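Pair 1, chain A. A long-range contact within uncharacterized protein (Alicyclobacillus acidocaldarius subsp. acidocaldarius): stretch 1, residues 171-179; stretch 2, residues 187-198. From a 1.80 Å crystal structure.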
# COMPACT_ATOMS: atom_id res chain seq x y z
N PRO A 171 4.81 -4.29 -14.89
CA PRO A 171 4.74 -5.50 -14.06
C PRO A 171 4.15 -5.22 -12.68
O PRO A 171 4.37 -4.13 -12.12
CB PRO A 171 6.20 -5.94 -13.93
CG PRO A 171 7.02 -4.74 -14.29
CD PRO A 171 6.19 -3.90 -15.22
N LEU A 172 3.41 -6.20 -12.17
CA LEU A 172 2.87 -6.17 -10.83
C LEU A 172 3.55 -7.23 -9.97
O LEU A 172 3.63 -8.40 -10.36
CB LEU A 172 1.37 -6.45 -10.86
CG LEU A 172 0.70 -6.57 -9.51
CD1 LEU A 172 0.76 -5.23 -8.75
CD2 LEU A 172 -0.74 -7.02 -9.68
N ALA A 173 4.02 -6.83 -8.79
CA ALA A 173 4.52 -7.78 -7.81
C ALA A 173 3.78 -7.49 -6.51
O ALA A 173 3.98 -6.44 -5.92
CB ALA A 173 6.03 -7.63 -7.62
N VAL A 174 2.90 -8.39 -6.11
CA VAL A 174 2.13 -8.20 -4.88
C VAL A 174 2.46 -9.30 -3.89
O VAL A 174 2.49 -10.50 -4.22
CB VAL A 174 0.60 -8.15 -5.17
CG1 VAL A 174 0.14 -9.45 -5.82
CG2 VAL A 174 -0.20 -7.89 -3.89
N SER A 175 2.70 -8.89 -2.64
CA SER A 175 2.89 -9.86 -1.56
C SER A 175 1.83 -9.54 -0.51
O SER A 175 1.36 -8.39 -0.42
CB SER A 175 4.29 -9.68 -0.95
OG SER A 175 4.46 -10.49 0.19
N VAL A 176 1.44 -10.53 0.28
CA VAL A 176 0.44 -10.29 1.30
C VAL A 176 0.98 -10.79 2.64
O VAL A 176 1.57 -11.88 2.73
CB VAL A 176 -0.89 -11.05 0.98
CG1 VAL A 176 -1.91 -10.87 2.10
CG2 VAL A 176 -1.44 -10.63 -0.41
N ILE A 177 0.82 -9.96 3.66
CA ILE A 177 1.10 -10.44 5.00
C ILE A 177 -0.08 -10.19 5.90
O ILE A 177 -0.90 -9.30 5.65
CB ILE A 177 2.37 -9.82 5.60
CG1 ILE A 177 2.21 -8.35 5.82
CG2 ILE A 177 3.58 -10.03 4.71
CD1 ILE A 177 3.54 -7.71 6.25
N ALA A 178 -0.17 -11.00 6.94
CA ALA A 178 -1.19 -10.87 7.97
C ALA A 178 -0.51 -10.50 9.29
O ALA A 178 0.61 -10.91 9.56
CB ALA A 178 -1.93 -12.19 8.15
N PHE A 179 -1.22 -9.74 10.12
CA PHE A 179 -0.75 -9.41 11.45
C PHE A 179 -1.94 -9.47 12.39
O PHE A 179 -2.98 -8.88 12.12
CB PHE A 179 -0.03 -8.04 11.51
CG PHE A 179 -0.89 -6.85 11.13
CD1 PHE A 179 -1.41 -6.03 12.13
CD2 PHE A 179 -1.16 -6.54 9.80
CE1 PHE A 179 -2.18 -4.92 11.81
CE2 PHE A 179 -1.94 -5.40 9.46
CZ PHE A 179 -2.44 -4.59 10.46
N THR A 187 3.88 -11.57 12.61
CA THR A 187 3.27 -11.47 11.28
C THR A 187 3.36 -12.83 10.60
O THR A 187 4.10 -13.73 11.03
CB THR A 187 4.00 -10.47 10.37
OG1 THR A 187 5.27 -11.03 9.97
CG2 THR A 187 4.17 -9.11 11.07
N ARG A 188 2.57 -12.98 9.56
CA ARG A 188 2.60 -14.22 8.78
C ARG A 188 2.72 -13.84 7.32
O ARG A 188 1.96 -13.01 6.83
CB ARG A 188 1.29 -14.97 9.01
CG ARG A 188 1.20 -16.32 8.34
CD ARG A 188 -0.28 -16.72 8.21
NE ARG A 188 -1.06 -16.50 9.44
CZ ARG A 188 -1.74 -17.46 10.07
NH1 ARG A 188 -2.40 -17.18 11.19
NH2 ARG A 188 -1.75 -18.70 9.59
N LEU A 189 3.68 -14.42 6.61
CA LEU A 189 3.75 -14.19 5.18
C LEU A 189 2.67 -15.04 4.52
O LEU A 189 2.75 -16.27 4.54
CB LEU A 189 5.12 -14.56 4.64
CG LEU A 189 5.29 -14.35 3.12
CD1 LEU A 189 5.28 -12.88 2.78
CD2 LEU A 189 6.57 -15.02 2.63
N VAL A 190 1.67 -14.40 3.93
CA VAL A 190 0.58 -15.13 3.28
C VAL A 190 0.98 -15.60 1.88
O VAL A 190 0.73 -16.76 1.49
CB VAL A 190 -0.72 -14.28 3.25
CG1 VAL A 190 -1.85 -15.05 2.55
CG2 VAL A 190 -1.13 -13.93 4.66
N GLN A 191 1.59 -14.70 1.12
CA GLN A 191 2.20 -15.11 -0.14
C GLN A 191 3.40 -14.24 -0.42
O GLN A 191 3.42 -13.07 -0.05
CB GLN A 191 1.21 -15.00 -1.28
CG GLN A 191 0.86 -13.53 -1.66
CD GLN A 191 0.10 -13.47 -2.98
OE1 GLN A 191 0.53 -12.81 -3.95
NE2 GLN A 191 -1.02 -14.17 -3.03
N PRO A 192 4.42 -14.82 -1.05
CA PRO A 192 5.56 -14.04 -1.50
C PRO A 192 5.14 -13.22 -2.70
O PRO A 192 4.03 -13.42 -3.20
CB PRO A 192 6.59 -15.10 -1.91
CG PRO A 192 5.79 -16.34 -2.17
CD PRO A 192 4.60 -16.27 -1.24
N PHE A 193 5.99 -12.32 -3.17
CA PHE A 193 5.67 -11.53 -4.37
C PHE A 193 5.27 -12.36 -5.58
O PHE A 193 5.96 -13.32 -5.94
CB PHE A 193 6.82 -10.61 -4.74
CG PHE A 193 6.99 -9.45 -3.80
CD1 PHE A 193 6.12 -8.39 -3.84
CD2 PHE A 193 8.00 -9.46 -2.85
CE1 PHE A 193 6.27 -7.31 -2.97
CE2 PHE A 193 8.15 -8.38 -1.98
CZ PHE A 193 7.29 -7.31 -2.05
N SER A 194 4.17 -11.97 -6.20
CA SER A 194 3.67 -12.67 -7.37
C SER A 194 2.84 -11.70 -8.21
O SER A 194 2.42 -10.66 -7.73
CB SER A 194 2.79 -13.84 -6.92
OG SER A 194 2.12 -14.42 -8.03
N SER A 195 2.59 -12.05 -9.46
CA SER A 195 1.73 -11.23 -10.30
C SER A 195 0.26 -11.46 -9.97
O SER A 195 -0.60 -10.75 -10.47
CB SER A 195 1.98 -11.54 -11.78
OG SER A 195 1.90 -12.94 -11.97
N GLU A 196 -0.04 -12.47 -9.17
CA GLU A 196 -1.42 -12.73 -8.77
C GLU A 196 -1.58 -12.97 -7.27
O GLU A 196 -0.61 -13.27 -6.58
CB GLU A 196 -2.01 -13.92 -9.54
CG GLU A 196 -2.27 -13.62 -11.01
CD GLU A 196 -3.36 -14.49 -11.59
OE1 GLU A 196 -4.55 -14.11 -11.49
OE2 GLU A 196 -3.03 -15.57 -12.14
N VAL A 197 -2.80 -12.84 -6.80
CA VAL A 197 -3.13 -13.14 -5.41
C VAL A 197 -3.65 -14.57 -5.32
O VAL A 197 -4.55 -14.95 -6.07
CB VAL A 197 -4.19 -12.16 -4.89
CG1 VAL A 197 -4.89 -12.74 -3.65
CG2 VAL A 197 -3.54 -10.84 -4.59
N ASN A 198 -3.05 -15.36 -4.43
CA ASN A 198 -3.41 -16.77 -4.23
C ASN A 198 -4.60 -16.86 -3.28
O ASN A 198 -4.45 -16.67 -2.08
CB ASN A 198 -2.21 -17.49 -3.60
CG ASN A 198 -2.46 -18.98 -3.36
OD1 ASN A 198 -3.59 -19.43 -3.21
ND2 ASN A 198 -1.38 -19.75 -3.30

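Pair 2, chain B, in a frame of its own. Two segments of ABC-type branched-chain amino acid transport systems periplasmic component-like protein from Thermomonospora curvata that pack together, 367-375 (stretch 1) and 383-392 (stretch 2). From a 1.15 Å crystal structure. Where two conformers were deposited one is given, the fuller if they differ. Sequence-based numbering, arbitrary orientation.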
# COMPACT_ATOMS: atom_id res chain seq x y z
N THR B 367 -2.67 5.72 -10.90
CA THR B 367 -4.07 6.04 -11.00
C THR B 367 -4.39 7.13 -9.96
O THR B 367 -3.62 7.31 -9.02
CB THR B 367 -4.96 4.80 -10.80
OG1 THR B 367 -6.31 5.18 -10.85
CG2 THR B 367 -4.70 4.10 -9.47
N ARG B 368 -5.51 7.79 -10.12
CA ARG B 368 -6.02 8.76 -9.13
C ARG B 368 -7.38 8.40 -8.59
O ARG B 368 -8.05 9.23 -8.01
CB ARG B 368 -5.97 10.21 -9.64
CG ARG B 368 -4.59 10.64 -10.00
CD ARG B 368 -4.52 12.13 -10.25
NE ARG B 368 -3.24 12.47 -10.83
CZ ARG B 368 -2.73 13.72 -10.83
NH1 ARG B 368 -3.32 14.69 -10.16
NH2 ARG B 368 -1.60 13.89 -11.43
N LYS B 369 -7.77 7.10 -8.73
CA LYS B 369 -9.06 6.64 -8.26
C LYS B 369 -8.93 6.00 -6.86
O LYS B 369 -8.10 5.12 -6.64
CB LYS B 369 -9.63 5.65 -9.24
CG LYS B 369 -9.87 6.25 -10.60
CD LYS B 369 -10.67 5.42 -11.55
CE LYS B 369 -10.72 6.10 -12.91
NZ LYS B 369 -9.39 6.11 -13.61
N THR B 370 -9.74 6.50 -5.95
CA THR B 370 -9.75 6.07 -4.56
C THR B 370 -11.12 5.52 -4.20
O THR B 370 -12.14 6.13 -4.48
CB THR B 370 -9.50 7.32 -3.67
OG1 THR B 370 -8.24 7.92 -4.02
CG2 THR B 370 -9.53 7.01 -2.18
N TYR B 371 -11.13 4.32 -3.58
CA TYR B 371 -12.32 3.78 -2.91
C TYR B 371 -12.46 4.34 -1.55
O TYR B 371 -11.44 4.71 -0.91
CB TYR B 371 -12.20 2.26 -2.70
CG TYR B 371 -12.13 1.39 -3.91
CD1 TYR B 371 -10.92 1.08 -4.50
CD2 TYR B 371 -13.28 0.78 -4.45
CE1 TYR B 371 -10.83 0.24 -5.59
CE2 TYR B 371 -13.20 -0.05 -5.54
CZ TYR B 371 -11.99 -0.35 -6.08
OH TYR B 371 -11.96 -1.19 -7.18
N ILE B 372 -13.68 4.44 -1.04
CA ILE B 372 -13.88 4.60 0.41
C ILE B 372 -14.42 3.24 0.89
O ILE B 372 -15.43 2.76 0.36
CB ILE B 372 -14.86 5.71 0.78
CG1 ILE B 372 -14.47 7.03 0.15
CG2 ILE B 372 -14.99 5.78 2.30
CD1 ILE B 372 -13.14 7.59 0.60
N ILE B 373 -13.78 2.65 1.88
CA ILE B 373 -14.19 1.39 2.46
C ILE B 373 -14.47 1.60 3.94
O ILE B 373 -14.06 2.59 4.54
CB ILE B 373 -13.18 0.24 2.18
CG1 ILE B 373 -11.93 0.36 3.00
CG2 ILE B 373 -12.90 0.13 0.69
CD1 ILE B 373 -11.00 -0.80 2.83
N LYS B 374 -15.13 0.63 4.56
CA LYS B 374 -15.27 0.64 6.02
C LYS B 374 -15.05 -0.79 6.54
O LYS B 374 -15.39 -1.80 5.86
CB LYS B 374 -16.61 1.15 6.48
CG LYS B 374 -17.77 0.25 6.04
CD LYS B 374 -19.12 0.75 6.49
CE LYS B 374 -19.35 0.66 8.00
NZ LYS B 374 -19.35 -0.75 8.53
N PRO B 375 -14.57 -0.90 7.76
CA PRO B 375 -14.57 -2.18 8.46
C PRO B 375 -15.96 -2.79 8.57
O PRO B 375 -16.94 -2.07 8.78
CB PRO B 375 -14.02 -1.83 9.82
CG PRO B 375 -13.20 -0.63 9.60
CD PRO B 375 -13.96 0.16 8.59
N ALA B 383 -13.94 -5.90 5.43
CA ALA B 383 -14.20 -4.54 4.95
C ALA B 383 -15.15 -4.61 3.77
O ALA B 383 -15.14 -5.58 3.02
CB ALA B 383 -12.93 -3.80 4.57
N VAL B 384 -15.90 -3.52 3.56
CA VAL B 384 -16.81 -3.40 2.42
C VAL B 384 -16.63 -2.04 1.77
O VAL B 384 -16.29 -1.04 2.43
CB VAL B 384 -18.31 -3.58 2.77
CG1 VAL B 384 -18.65 -4.98 3.23
CG2 VAL B 384 -18.82 -2.62 3.81
N ILE B 385 -16.91 -1.98 0.49
CA ILE B 385 -16.92 -0.71 -0.24
C ILE B 385 -18.09 0.14 0.20
O ILE B 385 -19.24 -0.30 0.23
CB ILE B 385 -16.99 -1.00 -1.75
CG1 ILE B 385 -15.70 -1.63 -2.21
CG2 ILE B 385 -17.27 0.28 -2.53
CD1 ILE B 385 -15.74 -2.22 -3.62
N VAL B 386 -17.79 1.39 0.55
CA VAL B 386 -18.81 2.41 0.81
C VAL B 386 -18.96 3.27 -0.44
O VAL B 386 -20.08 3.56 -0.85
CB VAL B 386 -18.42 3.27 2.04
CG1 VAL B 386 -19.43 4.38 2.29
CG2 VAL B 386 -18.40 2.34 3.25
N GLU B 387 -17.84 3.66 -1.05
CA GLU B 387 -17.87 4.43 -2.29
C GLU B 387 -16.98 3.77 -3.27
O GLU B 387 -15.80 3.52 -3.00
CB GLU B 387 -17.40 5.86 -2.04
CG GLU B 387 -17.70 6.84 -3.15
CD GLU B 387 -19.17 7.13 -3.27
OE1 GLU B 387 -19.85 7.30 -2.23
OE2 GLU B 387 -19.63 7.24 -4.40
N GLN B 388 -17.54 3.44 -4.44
CA GLN B 388 -16.74 2.85 -5.51
C GLN B 388 -15.64 3.83 -5.92
O GLN B 388 -15.75 5.05 -5.77
CB GLN B 388 -17.61 2.56 -6.75
CG GLN B 388 -18.59 1.41 -6.57
CD GLN B 388 -17.93 0.04 -6.36
OE1 GLN B 388 -16.78 -0.20 -6.73
NE2 GLN B 388 -18.67 -0.87 -5.82
N ALA B 389 -14.55 3.29 -6.44
CA ALA B 389 -13.38 4.11 -6.75
C ALA B 389 -13.73 5.29 -7.63
O ALA B 389 -14.41 5.14 -8.63
CB ALA B 389 -12.30 3.30 -7.39
N PHE B 390 -13.25 6.46 -7.25
CA PHE B 390 -13.53 7.70 -7.96
C PHE B 390 -12.31 8.61 -7.95
O PHE B 390 -11.51 8.58 -7.05
CB PHE B 390 -14.74 8.42 -7.37
CG PHE B 390 -14.51 8.98 -5.99
CD1 PHE B 390 -14.59 8.17 -4.89
CD2 PHE B 390 -14.10 10.32 -5.79
CE1 PHE B 390 -14.31 8.65 -3.63
CE2 PHE B 390 -13.81 10.79 -4.51
CZ PHE B 390 -13.89 9.93 -3.45
N GLU B 391 -12.25 9.46 -8.96
CA GLU B 391 -11.29 10.54 -9.05
C GLU B 391 -12.02 11.85 -9.01
O GLU B 391 -12.72 12.19 -9.96
CB GLU B 391 -10.49 10.38 -10.33
CG GLU B 391 -9.50 11.51 -10.56
CD GLU B 391 -8.67 11.34 -11.81
OE1 GLU B 391 -8.84 10.34 -12.56
OE2 GLU B 391 -7.78 12.19 -11.96
N SER B 392 -11.94 12.55 -7.91
CA SER B 392 -12.48 13.91 -7.86
C SER B 392 -11.77 14.85 -8.81
O SER B 392 -10.62 14.66 -9.12
CB SER B 392 -12.41 14.47 -6.45
OG SER B 392 -11.11 14.67 -5.98
O HOH W 1 -7.17 8.08 -12.57

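Both pairs are two antiparallel segments joined by backbone hydrogen bonds and interrupted by two beta bulges. Fourteen central residues superpose with an RMSD of 0.7 Å. In pair 1 the strand axes run at 164°. In pair 2 the first strand meets the two short strands of stretch 2 at 148° and 143°. The buried surface is similar, 789 Å² in pair 1 and 859 Å² in pair 2.

The bulges fall at matching places. V176(A) matches I372(B), and each offers one carbonyl to two successive amides. In pair 1, V176(A) O accepts from V190(A) N at 2.8 Å and from Q191(A) N at 3.2 Å. In pair 2, I372(B) O accepts from V386(B) N at 2.7 Å and from E387(B) N at 2.9 Å. The return bonds also correspond: V176(A) N to Q191(A) O is 3.2 Å, and I372(B) N to E387(B) O is 3.0 Å. V190(A) and V386(B) match, and both have phi/psi in the helical region, near -81/-45 and -99/-44. Both point their CA-to-CB bond toward stretch 1.

Two-way bonded pairs lie on either side of the bulged region. V174(A) with S194(A) matches T370(B) with F390(B). The bonds from V174(A) N to S194(A) O and from T370(B) N to F390(B) O are 2.8 and 2.9 Å. At the other end, A178(A) pairs with R188(A), and K374(B) pairs with V384(B).

The clearest exchange is at S175(A)/Y371(B) and F193(A)/A389(B). In pair 1 the ring is on stretch 2: S175(A) CB sits over one face of F193(A), 3.7 Å from the ring centroid. In pair 2 the ring is on stretch 1: A389(B) CB sits over one face of Y371(B), also 3.7 Å from the centroid. Each pair thus sets a small CB against an aromatic face, with the roles reversed. S175(A) OG also donates to Q191(A) O at 2.8 Å. Both residues also touch the next matching position: S175(A) OG is 3.6 Å from L189(A) CD1, and Y371(B) CE2 is 3.9 Å from I385(B) CD1.

A second aromatic residue appears at F390(B), where pair 1 has S194(A). I372(B) CG1 lies at the edge of the F390(B) ring, 4.1 Å from CE1. The OG of S194(A) instead accepts from E196(A) N at 3.1 Å, within its own stretch.

I177(A) and I373(B) keep the same residue type and the same chi1 and chi2 wells, p and t. I177(A) CG2 is 3.8 Å from L189(A) CD1. I373(B) CG2 is 4.4 Å from I385(B) CG1. Next along, A178(A) CB lies 4.0 Å from V190(A) CG2. The longer K374(B) comes closer to the matching valine, with CG to V386(B) CG2 at 3.5 Å.

At the A173(A)/K369(B) position both CB atoms pack on the matching residue: A173(A) CB lies 3.9 Å from F193(A) CD1, and K369(B) CB lies 4.0 Å from A389(B) CB. K369(B) also shares a water with E391(B): the water accepts from K369(B) NZ at 3.1 Å and donates to E391(B) OE1 at 2.8 Å. The charged atoms themselves, K369(B) NZ and E391(B) OE1, are 4.4 Å apart, beyond a salt bridge.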